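Local coordinates for NADP-dependent glyceraldehyde-3-phosphate dehydrogenase (PDB 3PRL), which probably catalyses the NADP-dependent, non-phosphorylating oxidation of glyceraldehyde 3-phosphate, as an aldehyde dehydrogenase family member, at residues Leu260-Asp264 / Val382-Pro387; Arg292-Ile296 / Lys443-Gly447; Pro370-Val376 / Pro390-Arg396. All coordinates share one frame; numbering follows the deposited sequence.

In the fold
None of the three contacts is truly a surface one: contacts 1 and 3 are buried and contact 2 partly so. Contacts 1 and 2 join loops near the predicted active-site residue E259 and meet at D264, whose OD2 accepts the A295 amide and is also hydrogen-bonded to T444 OG1. Contact 3 lies farther out, its centre about 25 Å from the centre of the chain, and pairs two neighbouring strands; the loop between them holds V382-P387 of contact 1. The chemistry follows: contact 1 is polar, with a lysine and a glutamate gripping backbone atoms, contact 2 has van der Waals touches and no direct hydrogen bond, and contact 3 combines a backbone ladder with aliphatic packing and a charged end.

Contact 1: residues Leu260-Asp264 / Val382-Pro387; sequences LGGKD and VAWEEP
K263 reaches into the turn formed by V382-P387 and places its ammonium between two backbone carbonyls. NZ donates to V382 O at 2.7 Å and to E385 O at 2.9 Å, in each case from above the carbonyl plane and not along a lone pair. The chain leaves with CG anti to the backbone N (chi1 -165°) and then bends at chi2, which carries its methylenes alongside the W384 carbonyl, CD 3.4 Å from W384 O. The P387 ring borders NZ, its CD 3.7 Å away. A lysine suits this place because its long aliphatic stem can lie against peptide groups while only its tip supplies donors to carbonyls that a turn leaves without strand partners.

A second grip uses a side chain of V382-P387, with L260-D264 again the donor. The G262 amide donates to E386 OE2 over 3.1 Å, almost straight at 173° although it arrives well above the carboxylate plane, and OE1 comes within 3.4 Å of G261 CA. At G261 a side chain would point toward E386; having none leaves OE1 room. L260-D264 belongs to the signature containing the predicted active-site glutamate E259, and it leads from strand 256-259 of the coenzyme-binding sheet to strand 264-268 of the catalytic-domain sheet. E386 also lies near G240, a residue of the NADP site.

Further out, K297 NZ forms a salt bridge with E386 OE2 and a hydrogen bond with G262 O, two acceptors that would otherwise probably repel each other at 3.3 Å. R381 pairs with the E385 carboxylate, while W384 NE1 bonds to P378 O and A383 CB lies over one indole face, near its rim. Helix 337-352 packs on V382, E385 and P387, and W384 rests on helix 400-409.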
loop_
_atom_site.group_PDB
_atom_site.type_symbol
_atom_site.label_atom_id
_atom_site.label_comp_id
_atom_site.label_asym_id
_atom_site.label_seq_id
_atom_site.Cartn_x
_atom_site.Cartn_y
_atom_site.Cartn_z
ATOM N N LEU D 260 4.713 13.993 -24.413
ATOM C CA LEU D 260 4.755 14.914 -25.553
ATOM C C LEU D 260 5.102 16.343 -25.123
ATOM O O LEU D 260 5.807 16.548 -24.130
ATOM C CB LEU D 260 3.444 14.843 -26.376
ATOM C CG LEU D 260 2.957 13.396 -26.621
ATOM C CD1 LEU D 260 1.566 13.308 -27.187
ATOM C CD2 LEU D 260 3.925 12.624 -27.481
ATOM N N GLY D 261 4.628 17.324 -25.883
ATOM C CA GLY D 261 5.021 18.706 -25.672
ATOM C C GLY D 261 4.347 19.423 -24.521
ATOM O O GLY D 261 3.286 19.007 -24.019
ATOM N N GLY D 262 4.971 20.527 -24.118
ATOM C CA GLY D 262 4.427 21.362 -23.066
ATOM C C GLY D 262 4.449 22.816 -23.454
ATOM O O GLY D 262 5.207 23.226 -24.331
ATOM N N LYS D 263 3.577 23.595 -22.828
ATOM C CA LYS D 263 3.797 25.041 -22.760
ATOM C C LYS D 263 3.602 25.453 -21.295
ATOM O O LYS D 263 2.601 26.104 -20.951
ATOM C CB LYS D 263 2.861 25.772 -23.724
ATOM C CG LYS D 263 3.207 27.240 -24.022
ATOM C CD LYS D 263 4.247 27.423 -25.138
ATOM C CE LYS D 263 4.401 28.912 -25.461
ATOM N NZ LYS D 263 5.404 29.239 -26.531
ATOM N N ASP D 264 4.527 25.026 -20.426
ATOM C CA ASP D 264 4.383 25.265 -18.980
ATOM C C ASP D 264 4.325 26.774 -18.679
ATOM O O ASP D 264 5.194 27.523 -19.101
ATOM C CB ASP D 264 5.502 24.594 -18.136
ATOM C CG ASP D 264 5.625 23.084 -18.364
ATOM O OD1 ASP D 264 4.619 22.404 -18.697
ATOM O OD2 ASP D 264 6.756 22.563 -18.205
ATOM N N VAL D 382 3.652 32.655 -30.413
ATOM C CA VAL D 382 4.642 32.313 -29.387
ATOM C C VAL D 382 4.019 32.211 -27.996
ATOM O O VAL D 382 4.661 31.742 -27.057
ATOM C CB VAL D 382 5.866 33.317 -29.398
ATOM C CG1 VAL D 382 5.514 34.661 -28.711
ATOM C CG2 VAL D 382 7.126 32.687 -28.783
ATOM N N ALA D 383 2.767 32.646 -27.866
ATOM C CA ALA D 383 2.045 32.544 -26.602
ATOM C C ALA D 383 1.458 31.146 -26.423
ATOM O O ALA D 383 0.969 30.794 -25.343
ATOM C CB ALA D 383 0.936 33.618 -26.523
ATOM N N TRP D 384 1.528 30.348 -27.487
ATOM C CA TRP D 384 0.787 29.098 -27.572
ATOM C C TRP D 384 1.688 27.959 -28.037
ATOM O O TRP D 384 1.775 26.918 -27.363
ATOM C CB TRP D 384 -0.424 29.256 -28.518
ATOM C CG TRP D 384 -1.388 30.349 -28.117
ATOM C CD1 TRP D 384 -1.677 31.498 -28.816
ATOM C CD2 TRP D 384 -2.179 30.400 -26.920
ATOM N NE1 TRP D 384 -2.601 32.250 -28.131
ATOM C CE2 TRP D 384 -2.928 31.603 -26.965
ATOM C CE3 TRP D 384 -2.339 29.541 -25.819
ATOM C CZ2 TRP D 384 -3.810 31.976 -25.945
ATOM C CZ3 TRP D 384 -3.235 29.909 -24.803
ATOM C CH2 TRP D 384 -3.957 31.119 -24.878
ATOM N N GLU D 385 2.361 28.168 -29.172
ATOM C CA GLU D 385 3.178 27.133 -29.809
ATOM C C GLU D 385 4.532 26.908 -29.121
ATOM O O GLU D 385 5.367 27.818 -29.035
ATOM C CB GLU D 385 3.417 27.443 -31.295
ATOM C CG GLU D 385 2.152 27.741 -32.118
ATOM C CD GLU D 385 2.434 27.924 -33.614
ATOM O OE1 GLU D 385 3.518 27.517 -34.100
ATOM O OE2 GLU D 385 1.551 28.472 -34.307
ATOM N N GLU D 386 4.749 25.674 -28.669
ATOM C CA GLU D 386 6.021 25.269 -28.098
ATOM C C GLU D 386 7.128 25.444 -29.151
ATOM O O GLU D 386 7.100 24.799 -30.190
ATOM C CB GLU D 386 5.936 23.816 -27.621
ATOM C CG GLU D 386 7.256 23.216 -27.163
ATOM C CD GLU D 386 7.150 21.734 -26.804
ATOM O OE1 GLU D 386 6.694 20.935 -27.654
ATOM O OE2 GLU D 386 7.544 21.366 -25.677
ATOM N N PRO D 387 8.104 26.329 -28.871
ATOM C CA PRO D 387 9.145 26.739 -29.807
ATOM C C PRO D 387 10.254 25.712 -29.893
ATOM O O PRO D 387 10.877 25.553 -30.943
ATOM C CB PRO D 387 9.690 28.030 -29.176
ATOM C CG PRO D 387 8.700 28.395 -28.092
ATOM C CD PRO D 387 8.209 27.076 -27.612
#

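Contact 2: residues Arg292-Ile296 / Lys443-Gly447; sequences RCTAI and KTERG
T294 lays its methyl against the backbone of E445: CG2 stands 3.7 Å from E445 C. With OG1 beside the backbone N (chi1 -36°), CG2 falls anti to it. T444 takes a different chi1. Its OG1 sits between backbone N and carbonyl carbon (chi1 55°), over the A295-I296 peptide at 3.5 Å from A295 C, and hydrogen-bonds to D264 OD2, which also accepts the A295 amide. One carboxylate oxygen thus ties both segments together without a direct bond between them. The T444 methyl meets I296 CD1 at 4.0 Å, so a threonine serves both the polar and the aliphatic side here.

In the catalytic domain of this aldehyde dehydrogenase, R292-I296 enters strand 296-302, whereas K443-G447 follows strand 437-440; the first loop belongs to the family's cysteine signature, where C293 is, as in relatives, probably the nucleophile. R446 turns its guanidinium away from R292-I296 to make a salt bridge with E259, the predicted active-site residue. R292 folds back with one guanidinium face 3.1 Å over T294 O, held by NE bonding to Y164 OH, and its NH2 edge approaches E445 CB. T444 O is buried by the contact and has no partner in the model.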
loop_
_atom_site.group_PDB
_atom_site.type_symbol
_atom_site.label_atom_id
_atom_site.label_comp_id
_atom_site.label_asym_id
_atom_site.label_seq_id
_atom_site.Cartn_x
_atom_site.Cartn_y
_atom_site.Cartn_z
ATOM N N ARG D 292 13.210 21.377 -24.188
ATOM C CA ARG D 292 12.718 20.522 -23.129
ATOM C C ARG D 292 11.210 20.529 -23.182
ATOM O O ARG D 292 10.582 21.586 -23.409
ATOM C CB ARG D 292 13.210 21.031 -21.774
ATOM C CG ARG D 292 14.704 20.829 -21.560
ATOM C CD ARG D 292 15.237 21.565 -20.332
ATOM N NE ARG D 292 14.919 20.889 -19.080
ATOM C CZ ARG D 292 14.338 21.485 -18.039
ATOM N NH1 ARG D 292 14.019 22.779 -18.097
ATOM N NH2 ARG D 292 14.080 20.796 -16.937
ATOM N N CYS D 293 10.621 19.357 -22.993
ATOM C CA CYS D 293 9.179 19.280 -22.955
ATOM C C CYS D 293 8.714 19.927 -21.666
ATOM O O CYS D 293 7.790 20.720 -21.684
ATOM C CB CYS D 293 8.691 17.841 -23.101
ATOM S SG CYS D 293 9.037 17.214 -24.738
ATOM N N THR D 294 9.393 19.589 -20.567
ATOM C CA THR D 294 9.158 20.203 -19.278
ATOM C C THR D 294 10.109 21.399 -19.102
ATOM O O THR D 294 11.327 21.232 -18.979
ATOM C CB THR D 294 9.349 19.189 -18.152
ATOM O OG1 THR D 294 8.877 17.896 -18.580
ATOM C CG2 THR D 294 8.580 19.622 -16.924
ATOM N N ALA D 295 9.522 22.590 -19.105
ATOM C CA ALA D 295 10.233 23.865 -19.045
ATOM C C ALA D 295 9.205 24.968 -19.065
ATOM O O ALA D 295 8.198 24.865 -19.765
ATOM C CB ALA D 295 11.159 24.026 -20.238
ATOM N N ILE D 296 9.480 26.036 -18.322
ATOM C CA ILE D 296 8.657 27.228 -18.351
ATOM C C ILE D 296 8.801 27.912 -19.727
ATOM O O ILE D 296 9.903 28.218 -20.174
ATOM C CB ILE D 296 9.062 28.193 -17.220
ATOM C CG1 ILE D 296 8.727 27.601 -15.839
ATOM C CG2 ILE D 296 8.490 29.590 -17.456
ATOM C CD1 ILE D 296 7.261 27.538 -15.487
ATOM N N LYS D 443 10.620 25.978 -10.229
ATOM C CA LYS D 443 10.442 25.796 -11.662
ATOM C C LYS D 443 9.747 24.468 -11.940
ATOM O O LYS D 443 9.563 23.655 -11.025
ATOM C CB LYS D 443 11.791 25.875 -12.393
ATOM C CG LYS D 443 12.810 24.781 -12.023
ATOM C CD LYS D 443 14.224 25.184 -12.446
ATOM C CE LYS D 443 15.230 24.042 -12.339
ATOM N NZ LYS D 443 16.670 24.519 -12.464
ATOM N N THR D 444 9.352 24.257 -13.196
ATOM C CA THR D 444 8.820 22.950 -13.585
ATOM C C THR D 444 9.996 22.037 -13.928
ATOM O O THR D 444 11.001 22.480 -14.458
ATOM C CB THR D 444 7.798 23.000 -14.765
ATOM O OG1 THR D 444 8.387 23.653 -15.890
ATOM C CG2 THR D 444 6.559 23.774 -14.368
ATOM N N GLU D 445 9.858 20.758 -13.613
ATOM C CA GLU D 445 10.881 19.770 -13.963
ATOM C C GLU D 445 10.270 18.394 -13.854
ATOM O O GLU D 445 9.297 18.182 -13.131
ATOM C CB GLU D 445 12.111 19.867 -13.043
ATOM C CG GLU D 445 11.881 19.261 -11.662
ATOM C CD GLU D 445 12.955 19.613 -10.660
ATOM O OE1 GLU D 445 14.165 19.506 -11.006
ATOM O OE2 GLU D 445 12.568 19.999 -9.526
ATOM N N ARG D 446 10.878 17.459 -14.563
ATOM C CA ARG D 446 10.450 16.081 -14.546
ATOM C C ARG D 446 10.781 15.445 -13.194
ATOM O O ARG D 446 9.945 14.768 -12.594
ATOM C CB ARG D 446 11.150 15.331 -15.676
ATOM C CG ARG D 446 10.483 14.021 -16.010
ATOM C CD ARG D 446 11.517 12.970 -16.333
ATOM N NE ARG D 446 10.955 11.619 -16.342
ATOM C CZ ARG D 446 10.391 11.044 -17.396
ATOM N NH1 ARG D 446 9.937 9.802 -17.293
ATOM N NH2 ARG D 446 10.263 11.703 -18.545
ATOM N N GLY D 447 12.004 15.667 -12.717
ATOM C CA GLY D 447 12.468 15.049 -11.479
ATOM C C GLY D 447 11.778 15.577 -10.229
ATOM O O GLY D 447 10.758 16.265 -10.318
#

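Contact 3: residues Pro370-Val376 / Pro390-Arg396; sequences PTLLDDV and PVLPIIR
T371 N donates to P390 O at 2.8 Å, opening the ladder between parallel strands 371-374 and 391-396, whose short axes lie 4.9 Å apart and are inclined by 16°. From there T371 O accepts L392 N, L373 N bonds to L392 O, and L373 O receives I394 N. P393, which has no N-H to give, faces strand 296-302 with its backbone, and its carbonyl bonds there to V299.

At D375 the pattern shifts, its backbone having positive phi (56°). The D375 amide turns to its neighbour's carboxylate, D374 OD1, at 2.6 Å, and V376 N takes I394 O instead, nearly in line with the carbonyl. D374 OD1 also lies 3.3 Å from R396 NE, a salt bridge of charges alone, since OD1 lies well out of the guanidinium plane; the two planes stand 81° apart, with OD2 above the guanidinium face. R396 NH1 makes a further salt bridge with D307 OD1, and T371 OG1 bonds to G360 O and S369 O, which must share its single proton or alternate.

Branched and aliphatic residues fill both faces. L373 CD1 meets V391 CG2 at 3.9 Å on the face covered by helix 337-352, whereas L372 CD1 touches L392 and I394 on the side covered by helices 274-286 and 303-317. Strands sandwiched between helices in this way are characteristic of the alpha/beta catalytic domain of aldehyde dehydrogenases.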
loop_
_atom_site.group_PDB
_atom_site.type_symbol
_atom_site.label_atom_id
_atom_site.label_comp_id
_atom_site.label_asym_id
_atom_site.label_seq_id
_atom_site.Cartn_x
_atom_site.Cartn_y
_atom_site.Cartn_z
ATOM N N PRO D 370 19.607 33.944 -26.408
ATOM C CA PRO D 370 18.369 33.800 -25.660
ATOM C C PRO D 370 17.510 35.028 -25.960
ATOM O O PRO D 370 18.008 36.159 -25.967
ATOM C CB PRO D 370 18.826 33.769 -24.201
ATOM C CG PRO D 370 20.196 34.393 -24.199
ATOM C CD PRO D 370 20.786 34.089 -25.530
ATOM N N THR D 371 16.239 34.791 -26.252
ATOM C CA THR D 371 15.371 35.849 -26.712
ATOM C C THR D 371 14.273 36.110 -25.689
ATOM O O THR D 371 13.523 35.197 -25.320
ATOM C CB THR D 371 14.805 35.541 -28.128
ATOM O OG1 THR D 371 15.884 35.228 -29.020
ATOM C CG2 THR D 371 14.067 36.739 -28.674
ATOM N N LEU D 372 14.211 37.358 -25.222
ATOM C CA LEU D 372 13.176 37.793 -24.289
ATOM C C LEU D 372 12.209 38.765 -24.949
ATOM O O LEU D 372 12.619 39.805 -25.492
ATOM C CB LEU D 372 13.786 38.414 -23.029
ATOM C CG LEU D 372 12.868 38.513 -21.803
ATOM C CD1 LEU D 372 12.445 37.130 -21.306
ATOM C CD2 LEU D 372 13.554 39.279 -20.695
ATOM N N LEU D 373 10.925 38.416 -24.893
ATOM C CA LEU D 373 9.861 39.253 -25.431
ATOM C C LEU D 373 8.908 39.665 -24.327
ATOM O O LEU D 373 8.597 38.871 -23.439
ATOM C CB LEU D 373 9.093 38.508 -26.523
ATOM C CG LEU D 373 9.888 37.844 -27.651
ATOM C CD1 LEU D 373 9.049 36.769 -28.316
ATOM C CD2 LEU D 373 10.381 38.880 -28.679
ATOM N N ASP D 374 8.441 40.905 -24.390
ATOM C CA ASP D 374 7.502 41.431 -23.401
ATOM C C ASP D 374 6.197 41.812 -24.085
ATOM O O ASP D 374 6.123 41.829 -25.314
ATOM C CB ASP D 374 8.111 42.620 -22.635
ATOM C CG ASP D 374 7.442 42.872 -21.276
ATOM O OD1 ASP D 374 6.429 42.209 -20.946
ATOM O OD2 ASP D 374 7.938 43.748 -20.531
ATOM N N ASP D 375 5.173 42.086 -23.275
ATOM C CA ASP D 375 3.855 42.535 -23.733
ATOM C C ASP D 375 3.220 41.575 -24.737
ATOM O O ASP D 375 2.473 41.986 -25.639
ATOM C CB ASP D 375 3.945 43.961 -24.283
ATOM C CG ASP D 375 4.280 44.975 -23.205
ATOM O OD1 ASP D 375 3.340 45.434 -22.515
ATOM O OD2 ASP D 375 5.474 45.323 -23.052
ATOM N N VAL D 376 3.522 40.287 -24.558
ATOM C CA VAL D 376 3.115 39.239 -25.488
ATOM C C VAL D 376 1.615 39.011 -25.397
ATOM O O VAL D 376 1.037 38.995 -24.307
ATOM C CB VAL D 376 3.939 37.940 -25.289
ATOM C CG1 VAL D 376 3.355 36.771 -26.087
ATOM C CG2 VAL D 376 5.375 38.186 -25.711
ATOM N N PRO D 390 15.343 28.902 -27.467
ATOM C CA PRO D 390 15.678 29.824 -26.382
ATOM C C PRO D 390 14.920 31.139 -26.515
ATOM O O PRO D 390 15.516 32.181 -26.817
ATOM C CB PRO D 390 17.176 30.040 -26.566
ATOM C CG PRO D 390 17.394 29.915 -28.023
ATOM C CD PRO D 390 16.338 28.966 -28.554
ATOM N N VAL D 391 13.614 31.064 -26.287
ATOM C CA VAL D 391 12.719 32.201 -26.399
ATOM C C VAL D 391 11.724 32.113 -25.252
ATOM O O VAL D 391 11.275 31.019 -24.896
ATOM C CB VAL D 391 12.011 32.253 -27.787
ATOM C CG1 VAL D 391 10.909 31.177 -27.918
ATOM C CG2 VAL D 391 11.438 33.635 -28.047
ATOM N N LEU D 392 11.405 33.252 -24.651
ATOM C CA LEU D 392 10.530 33.261 -23.484
ATOM C C LEU D 392 9.631 34.486 -23.527
ATOM O O LEU D 392 10.126 35.617 -23.478
ATOM C CB LEU D 392 11.355 33.245 -22.186
ATOM C CG LEU D 392 10.612 33.278 -20.843
ATOM C CD1 LEU D 392 9.696 32.073 -20.695
ATOM C CD2 LEU D 392 11.602 33.367 -19.677
ATOM N N PRO D 393 8.317 34.270 -23.653
ATOM C CA PRO D 393 7.393 35.403 -23.639
ATOM C C PRO D 393 6.956 35.776 -22.232
ATOM O O PRO D 393 6.854 34.921 -21.363
ATOM C CB PRO D 393 6.200 34.891 -24.446
ATOM C CG PRO D 393 6.229 33.401 -24.260
ATOM C CD PRO D 393 7.666 33.019 -24.083
ATOM N N ILE D 394 6.716 37.065 -22.021
ATOM C CA ILE D 394 6.094 37.526 -20.791
ATOM C C ILE D 394 4.691 38.036 -21.136
ATOM O O ILE D 394 4.506 38.786 -22.107
ATOM C CB ILE D 394 6.948 38.610 -20.055
ATOM C CG1 ILE D 394 8.461 38.290 -20.103
ATOM C CG2 ILE D 394 6.448 38.827 -18.626
ATOM C CD1 ILE D 394 8.894 36.988 -19.438
ATOM N N ILE D 395 3.704 37.591 -20.365
ATOM C CA ILE D 395 2.330 37.989 -20.602
ATOM C C ILE D 395 1.837 38.750 -19.382
ATOM O O ILE D 395 1.747 38.208 -18.283
ATOM C CB ILE D 395 1.422 36.783 -20.986
ATOM C CG1 ILE D 395 1.877 36.180 -22.324
ATOM C CG2 ILE D 395 -0.040 37.208 -21.071
ATOM C CD1 ILE D 395 1.304 34.806 -22.636
ATOM N N ARG D 396 1.573 40.036 -19.579
ATOM C CA ARG D 396 1.157 40.894 -18.479
ATOM C C ARG D 396 -0.315 40.607 -18.184
ATOM O O ARG D 396 -1.179 40.738 -19.051
ATOM C CB ARG D 396 1.408 42.384 -18.787
ATOM C CG ARG D 396 2.550 42.653 -19.770
ATOM C CD ARG D 396 3.312 43.930 -19.435
ATOM N NE ARG D 396 4.558 43.650 -18.712
ATOM C CZ ARG D 396 5.302 44.561 -18.087
ATOM N NH1 ARG D 396 4.936 45.833 -18.060
ATOM N NH2 ARG D 396 6.411 44.190 -17.465
#